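Local coordinates for cyanate lyase C-terminal domain-containing protein (Tetranychus urticae, PDB 5UK3) that catalyses the breakdown of cyanate, probably in a bicarbonate-dependent reaction that yields ammonia and carbon dioxide, at the interface of chains A and B. Sequence-based numbering; all coordinates share one arbitrary frame. Chains: chain A/B, Uncharacterized protein.

Contact 1: the interface of chains A and B. Residues chain A 100, 103-104; chain B 125, 127-128.
The carboxylate of A:Glu103 meets chain B through one oxygen, OE1, and not over the middle of either face. Two methyl groups converge on that oxygen from opposite sides of the carboxylate plane: B:Ala127 CB, 3.9 Å from A:Glu103 OE1, and CD1 of B:Ile128 at a similar separation. An extended side chain, with CG anti to the backbone N (chi1 167°), carries the acid out to them from helix 96-120. The second flat group is the backbone carbonyl of B:Met125, in strand 123-126. Its oxygen points almost head-on at the methylene of A:Arg100, with B:Met125 O 3.6 Å from A:Arg100 CB and an angle at the oxygen of about 168°. Beyond CB the arginine chain bends at chi2 (136°) and runs past the same oxygen, A:Arg100 CD lying 3.8 Å from B:Met125 O. The guanidinium is therefore not the group that makes this contact; the aliphatic stem is. In cyanases this helix supplies a conserved arginine and glutamate to active sites that form between dimers of the decamer; A:Arg100 and A:Glu103 fit those roles. No polar pair joins the chains here, so the patch rests on van der Waals contact. B:Ala127, in the loop after the strand, hides 46 Å² against the helix. Its methyl also faces a backbone oxygen, B:Ala127 CB standing 3.8 Å from A:Arg100 O, while A:Leu104 CD1 lies 4.1 Å from B:Ala127 O.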
loop_
_atom_site.group_PDB
_atom_site.type_symbol
_atom_site.label_atom_id
_atom_site.label_comp_id
_atom_site.label_asym_id
_atom_site.label_seq_id
_atom_site.Cartn_x
_atom_site.Cartn_y
_atom_site.Cartn_z
ATOM N N ARG A 100 11.090 0.929 17.225
ATOM C CA ARG A 100 11.244 -0.061 18.275
ATOM C C ARG A 100 10.017 -0.159 19.142
ATOM O O ARG A 100 9.566 -1.256 19.438
ATOM C CB ARG A 100 12.527 0.164 19.050
ATOM C CG ARG A 100 13.671 -0.593 18.411
ATOM C CD ARG A 100 14.923 0.241 18.312
ATOM N NE ARG A 100 15.913 -0.408 17.466
ATOM C CZ ARG A 100 15.979 -0.259 16.152
ATOM N NH1 ARG A 100 15.107 0.511 15.526
ATOM N NH2 ARG A 100 16.916 -0.881 15.466
ATOM N N GLU A 103 7.676 -2.232 17.219
ATOM C CA GLU A 103 8.086 -3.630 17.143
ATOM C C GLU A 103 7.718 -4.321 18.432
ATOM O O GLU A 103 7.286 -5.467 18.465
ATOM C CB GLU A 103 9.576 -3.721 16.906
ATOM C CG GLU A 103 10.129 -5.097 17.125
ATOM C CD GLU A 103 11.483 -5.250 16.504
ATOM O OE1 GLU A 103 12.478 -5.266 17.276
ATOM O OE2 GLU A 103 11.544 -5.353 15.238
ATOM N N LEU A 104 7.894 -3.587 19.504
ATOM C CA LEU A 104 7.580 -4.098 20.800
ATOM C C LEU A 104 6.144 -4.562 20.902
ATOM O O LEU A 104 5.913 -5.615 21.434
ATOM C CB LEU A 104 7.913 -3.044 21.846
ATOM C CG LEU A 104 7.848 -3.452 23.296
ATOM C CD1 LEU A 104 8.873 -4.541 23.521
ATOM C CD2 LEU A 104 8.150 -2.279 24.214
ATOM N N MET B 125 15.932 3.067 22.567
ATOM C CA MET B 125 15.601 2.098 23.599
ATOM C C MET B 125 15.354 0.795 22.890
ATOM O O MET B 125 14.486 0.728 22.019
ATOM C CB MET B 125 14.347 2.499 24.342
ATOM C CG MET B 125 14.029 1.558 25.475
ATOM S SD MET B 125 12.317 1.624 26.004
ATOM C CE MET B 125 11.628 0.425 24.876
ATOM N N ALA B 127 14.130 -2.953 21.945
ATOM C CA ALA B 127 12.933 -3.803 22.070
ATOM C C ALA B 127 13.322 -5.265 22.323
ATOM O O ALA B 127 12.468 -6.146 22.480
ATOM C CB ALA B 127 12.077 -3.691 20.807
ATOM N N ILE B 128 14.623 -5.518 22.356
ATOM C CA ILE B 128 15.161 -6.853 22.471
ATOM C C ILE B 128 15.499 -7.123 23.941
ATOM O O ILE B 128 15.007 -8.098 24.514
ATOM C CB ILE B 128 16.398 -6.996 21.556
ATOM C CG1 ILE B 128 16.046 -6.592 20.128
ATOM C CG2 ILE B 128 16.948 -8.409 21.575
ATOM C CD1 ILE B 128 14.894 -7.336 19.488
#

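Contact 2: the interface of chains A and B. Residues chain A 95-98; chain B 113, 116-117, 123-124.
A:Leu97, in the first turn of helix 96-120, fills the tightly packed half of this dimer contact, hiding 71 Å² against chain B. CG is anti to the backbone N (chi1 -173°), which sends the two methyls towards the partner. CD1 reaches the backbone oxygen of B:Gly123, with A:Leu97 CD1 3.6 Å from B:Gly123 O, and also touches B:His117 and B:Ile116. CD2 turns instead to the helix backbone, 4.1 Å from B:Arg113 CA. Behind them, B:Ile124 CG2 presses on the base of the leucine, 3.8 Å from A:Leu97 CA.

The polar half is looser. A:Asp95 and B:Arg113 form a salt bridge whose hydrogen bond is weak: B:Arg113 NE to A:Asp95 OD1 is 3.4 Å, with 140° at the hydrogen. Carboxylate and guanidinium planes stand 89° apart, so the two groups do not make a flat, two-pronged pair. A:Asp95 has a second task as helix cap, for OD2 accepts the backbone N of A:Leu97 at 3.1 Å, from above the carboxylate plane. On the arginine's own chain, the imidazole comes edge-on to one face of the guanidinium, B:His117 NE2 lying 3.4 Å above the plane of the B:Arg113 group, towards its rim.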
loop_
_atom_site.group_PDB
_atom_site.type_symbol
_atom_site.label_atom_id
_atom_site.label_comp_id
_atom_site.label_asym_id
_atom_site.label_seq_id
_atom_site.Cartn_x
_atom_site.Cartn_y
_atom_site.Cartn_z
ATOM N N ASP A 95 11.777 6.279 11.959
ATOM C CA ASP A 95 12.813 6.656 12.918
ATOM C C ASP A 95 13.078 5.454 13.787
ATOM O O ASP A 95 12.150 4.845 14.287
ATOM C CB ASP A 95 12.462 7.814 13.829
ATOM C CG ASP A 95 13.703 8.347 14.585
ATOM O OD1 ASP A 95 14.458 9.174 14.024
ATOM O OD2 ASP A 95 13.945 7.904 15.734
ATOM N N PRO A 96 14.353 5.083 13.940
ATOM C CA PRO A 96 14.606 3.830 14.618
ATOM C C PRO A 96 14.064 3.794 16.013
ATOM O O PRO A 96 13.626 2.746 16.476
ATOM C CB PRO A 96 16.135 3.754 14.591
ATOM C CG PRO A 96 16.483 4.392 13.271
ATOM C CD PRO A 96 15.566 5.575 13.245
ATOM N N LEU A 97 14.128 4.923 16.693
ATOM C CA LEU A 97 13.674 4.994 18.077
ATOM C C LEU A 97 12.219 4.694 18.136
ATOM O O LEU A 97 11.780 3.972 19.015
ATOM C CB LEU A 97 13.951 6.362 18.673
ATOM C CG LEU A 97 13.675 6.516 20.151
ATOM C CD1 LEU A 97 14.658 7.540 20.726
ATOM C CD2 LEU A 97 12.247 6.948 20.448
ATOM N N ILE A 98 11.459 5.256 17.218
ATOM C CA ILE A 98 10.023 5.044 17.243
ATOM C C ILE A 98 9.670 3.636 16.782
ATOM O O ILE A 98 8.786 2.995 17.345
ATOM C CB ILE A 98 9.276 6.099 16.396
ATOM C CG1 ILE A 98 9.610 7.544 16.850
ATOM C CG2 ILE A 98 7.790 5.760 16.390
ATOM C CD1 ILE A 98 8.970 7.975 18.127
ATOM N N ARG B 113 10.782 10.831 21.770
ATOM C CA ARG B 113 12.018 10.953 21.042
ATOM C C ARG B 113 12.864 12.090 21.602
ATOM O O ARG B 113 14.044 11.926 21.913
ATOM C CB ARG B 113 11.712 11.199 19.578
ATOM C CG ARG B 113 12.902 10.948 18.725
ATOM C CD ARG B 113 12.523 10.877 17.259
ATOM N NE ARG B 113 13.722 11.302 16.553
ATOM C CZ ARG B 113 14.103 12.563 16.419
ATOM N NH1 ARG B 113 13.356 13.552 16.936
ATOM N NH2 ARG B 113 15.225 12.838 15.780
ATOM N N ILE B 116 14.004 11.410 25.322
ATOM C CA ILE B 116 15.063 10.412 25.382
ATOM C C ILE B 116 16.370 10.992 24.858
ATOM O O ILE B 116 17.433 10.744 25.437
ATOM C CB ILE B 116 14.703 9.127 24.647
ATOM C CG1 ILE B 116 13.623 8.386 25.433
ATOM C CG2 ILE B 116 15.912 8.215 24.547
ATOM C CD1 ILE B 116 12.890 7.335 24.627
ATOM N N HIS B 117 16.302 11.795 23.801
ATOM C CA HIS B 117 17.523 12.420 23.293
ATOM C C HIS B 117 18.178 13.327 24.312
ATOM O O HIS B 117 19.394 13.322 24.453
ATOM C CB HIS B 117 17.306 13.207 21.997
ATOM C CG HIS B 117 17.068 12.334 20.803
ATOM N ND1 HIS B 117 17.344 10.982 20.766
ATOM C CD2 HIS B 117 16.564 12.649 19.590
ATOM C CE1 HIS B 117 17.026 10.509 19.572
ATOM N NE2 HIS B 117 16.540 11.498 18.844
ATOM N N GLY B 123 20.488 7.918 20.727
ATOM C CA GLY B 123 20.381 6.478 20.672
ATOM C C GLY B 123 18.959 6.049 20.560
ATOM O O GLY B 123 18.090 6.809 20.106
ATOM N N ILE B 124 18.728 4.832 21.016
ATOM C CA ILE B 124 17.396 4.245 21.065
ATOM C C ILE B 124 17.184 3.415 22.311
ATOM O O ILE B 124 18.130 3.062 22.985
ATOM C CB ILE B 124 17.216 3.292 19.906
ATOM C CG1 ILE B 124 18.229 2.158 20.007
ATOM C CG2 ILE B 124 17.339 4.049 18.601
ATOM C CD1 ILE B 124 17.781 0.976 19.252
#

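Contact 3: the interface of chains A and B. Residues chain A 47, 101, 132, 134, 142, 144, 146; chain B 105, 112, 115-116.
A:Phe101 sets its CB over the face of the B:Phe105 ring, 3.7 Å from the centroid, in a CH-pi contact between two copies of the cyanase helix 96-120. The side chains cross at about a right angle, and B:Phe105 CE1 in turn lies over the rim of the other ring, 3.5 Å from A:Phe101 CG. At the edge of the B:Phe105 ring, in its plane, sits a methyl of strand 141-152: A:Leu144 CD2, 3.9 Å from B:Phe105 CZ. An alanine in place of B:Phe105 would probably open a gap under A:Phe101 CB and leave A:Leu144 CD2 without its ring edge.

Nearly three helical turns further along, B:Ile115 can be followed outward. CB starts 4.2 Å from A:Val134 CG1. The branch methyl CG2, anti to the backbone N, meets that same atom, B:Ile115 CG2 to A:Val134 CG1 being 3.5 Å. The other branch, CG1, is anti to the carbonyl carbon (chi1 -70°) and carries the tip past strand 130-136 to helix 46-53, where B:Ile115 CD1 touches A:Val47 CG2 at 3.8 Å. That helix belongs to the N-terminal region of the partner.

Between these two ends B:Leu112 hides 57 Å², its CD2 lying 3.9 Å from A:Leu144 CD1 and also meeting A:Val134 and A:Ile132. At the far corner, B:Ile116 CD1 approaches A:Val142 CG1 at 4.2 Å.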
loop_
_atom_site.group_PDB
_atom_site.type_symbol
_atom_site.label_atom_id
_atom_site.label_comp_id
_atom_site.label_asym_id
_atom_site.label_seq_id
_atom_site.Cartn_x
_atom_site.Cartn_y
_atom_site.Cartn_z
ATOM N N VAL A 47 5.804 14.501 29.872
ATOM C CA VAL A 47 5.529 14.002 28.517
ATOM C C VAL A 47 4.393 14.771 27.865
ATOM O O VAL A 47 4.473 15.112 26.689
ATOM C CB VAL A 47 5.195 12.503 28.497
ATOM C CG1 VAL A 47 4.723 12.054 27.121
ATOM C CG2 VAL A 47 6.417 11.689 28.887
ATOM N N PHE A 101 9.434 0.965 19.518
ATOM C CA PHE A 101 8.149 0.871 20.249
ATOM C C PHE A 101 7.086 0.120 19.449
ATOM O O PHE A 101 6.387 -0.685 19.991
ATOM C CB PHE A 101 7.631 2.246 20.673
ATOM C CG PHE A 101 8.513 2.921 21.690
ATOM C CD1 PHE A 101 8.774 2.300 22.906
ATOM C CD2 PHE A 101 9.115 4.148 21.420
ATOM C CE1 PHE A 101 9.602 2.894 23.837
ATOM C CE2 PHE A 101 9.955 4.738 22.348
ATOM C CZ PHE A 101 10.192 4.104 23.558
ATOM N N ILE A 132 1.673 9.198 30.373
ATOM C CA ILE A 132 2.979 8.638 30.104
ATOM C C ILE A 132 3.964 9.277 31.042
ATOM O O ILE A 132 3.817 10.408 31.443
ATOM C CB ILE A 132 3.493 8.922 28.680
ATOM C CG1 ILE A 132 2.390 8.801 27.604
ATOM C CG2 ILE A 132 4.668 8.002 28.336
ATOM C CD1 ILE A 132 1.699 7.471 27.610
ATOM N N VAL A 134 8.463 9.025 31.563
ATOM C CA VAL A 134 9.691 8.395 31.042
ATOM C C VAL A 134 10.893 8.876 31.812
ATOM O O VAL A 134 10.985 10.036 32.147
ATOM C CB VAL A 134 9.835 8.595 29.534
ATOM C CG1 VAL A 134 9.967 10.045 29.196
ATOM C CG2 VAL A 134 11.013 7.832 28.981
ATOM N N VAL A 142 16.017 2.824 30.102
ATOM C CA VAL A 142 14.902 3.700 29.776
ATOM C C VAL A 142 13.688 3.084 30.404
ATOM O O VAL A 142 13.376 1.943 30.142
ATOM C CB VAL A 142 14.648 3.795 28.277
ATOM C CG1 VAL A 142 13.585 4.828 27.985
ATOM C CG2 VAL A 142 15.917 4.166 27.538
ATOM N N LEU A 144 9.743 3.492 30.820
ATOM C CA LEU A 144 8.591 4.111 30.229
ATOM C C LEU A 144 7.358 3.560 30.908
ATOM O O LEU A 144 7.147 2.367 30.913
ATOM C CB LEU A 144 8.605 3.763 28.764
ATOM C CG LEU A 144 7.443 4.233 27.879
ATOM C CD1 LEU A 144 7.461 5.736 27.917
ATOM C CD2 LEU A 144 7.468 3.809 26.419
ATOM N N ILE A 146 3.280 3.723 31.342
ATOM C CA ILE A 146 2.031 4.170 30.744
ATOM C C ILE A 146 0.872 3.829 31.710
ATOM O O ILE A 146 0.749 2.700 32.131
ATOM C CB ILE A 146 1.843 3.478 29.387
ATOM C CG1 ILE A 146 3.025 3.825 28.479
ATOM C CG2 ILE A 146 0.537 3.907 28.762
ATOM C CD1 ILE A 146 3.033 3.095 27.159
ATOM N N PHE B 105 1.793 5.924 20.429
ATOM C CA PHE B 105 3.101 6.353 19.916
ATOM C C PHE B 105 3.020 7.226 18.679
ATOM O O PHE B 105 3.994 7.869 18.308
ATOM C CB PHE B 105 4.025 5.150 19.704
ATOM C CG PHE B 105 4.390 4.493 20.980
ATOM C CD1 PHE B 105 5.411 5.005 21.759
ATOM C CD2 PHE B 105 3.644 3.434 21.461
ATOM C CE1 PHE B 105 5.700 4.447 23.000
ATOM C CE2 PHE B 105 3.925 2.870 22.688
ATOM C CZ PHE B 105 4.948 3.382 23.472
ATOM N N LEU B 112 8.492 11.552 23.107
ATOM C CA LEU B 112 9.371 10.550 23.699
ATOM C C LEU B 112 10.755 10.585 23.070
ATOM O O LEU B 112 11.773 10.420 23.735
ATOM C CB LEU B 112 8.750 9.182 23.562
ATOM C CG LEU B 112 7.492 9.026 24.405
ATOM C CD1 LEU B 112 6.778 7.746 24.034
ATOM C CD2 LEU B 112 7.827 8.995 25.884
ATOM N N ILE B 115 12.551 13.668 24.574
ATOM C CA ILE B 115 12.921 13.479 25.968
ATOM C C ILE B 115 14.074 12.513 26.064
ATOM O O ILE B 115 15.022 12.773 26.785
ATOM C CB ILE B 115 11.752 12.977 26.805
ATOM C CG1 ILE B 115 10.708 14.083 26.953
ATOM C CG2 ILE B 115 12.233 12.572 28.186
ATOM C CD1 ILE B 115 9.338 13.563 27.319
ATOM N N ILE B 116 14.004 11.410 25.322
ATOM C CA ILE B 116 15.063 10.412 25.382
ATOM C C ILE B 116 16.370 10.992 24.858
ATOM O O ILE B 116 17.433 10.744 25.437
ATOM C CB ILE B 116 14.703 9.127 24.647
ATOM C CG1 ILE B 116 13.623 8.386 25.433
ATOM C CG2 ILE B 116 15.912 8.215 24.547
ATOM C CD1 ILE B 116 12.890 7.335 24.627
#

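Measured between the centres of their C-alpha atoms, contact 1 lies about 11 Å from contact 2 and 13 Å from contact 3, while contacts 2 and 3 are about 10 Å apart. Helix 96-120 of chain A enters all three. Strand 123-126 of chain B joins contacts 1 and 2, and its helix 96-120 joins contacts 2 and 3, with B:Ile116 common to both. They are therefore regions of one continuous surface, repeated by the two-fold with chains exchanged. Such an intertwined dimer is the building unit of cyanases, consistent with the ten copies in the deposited assembly.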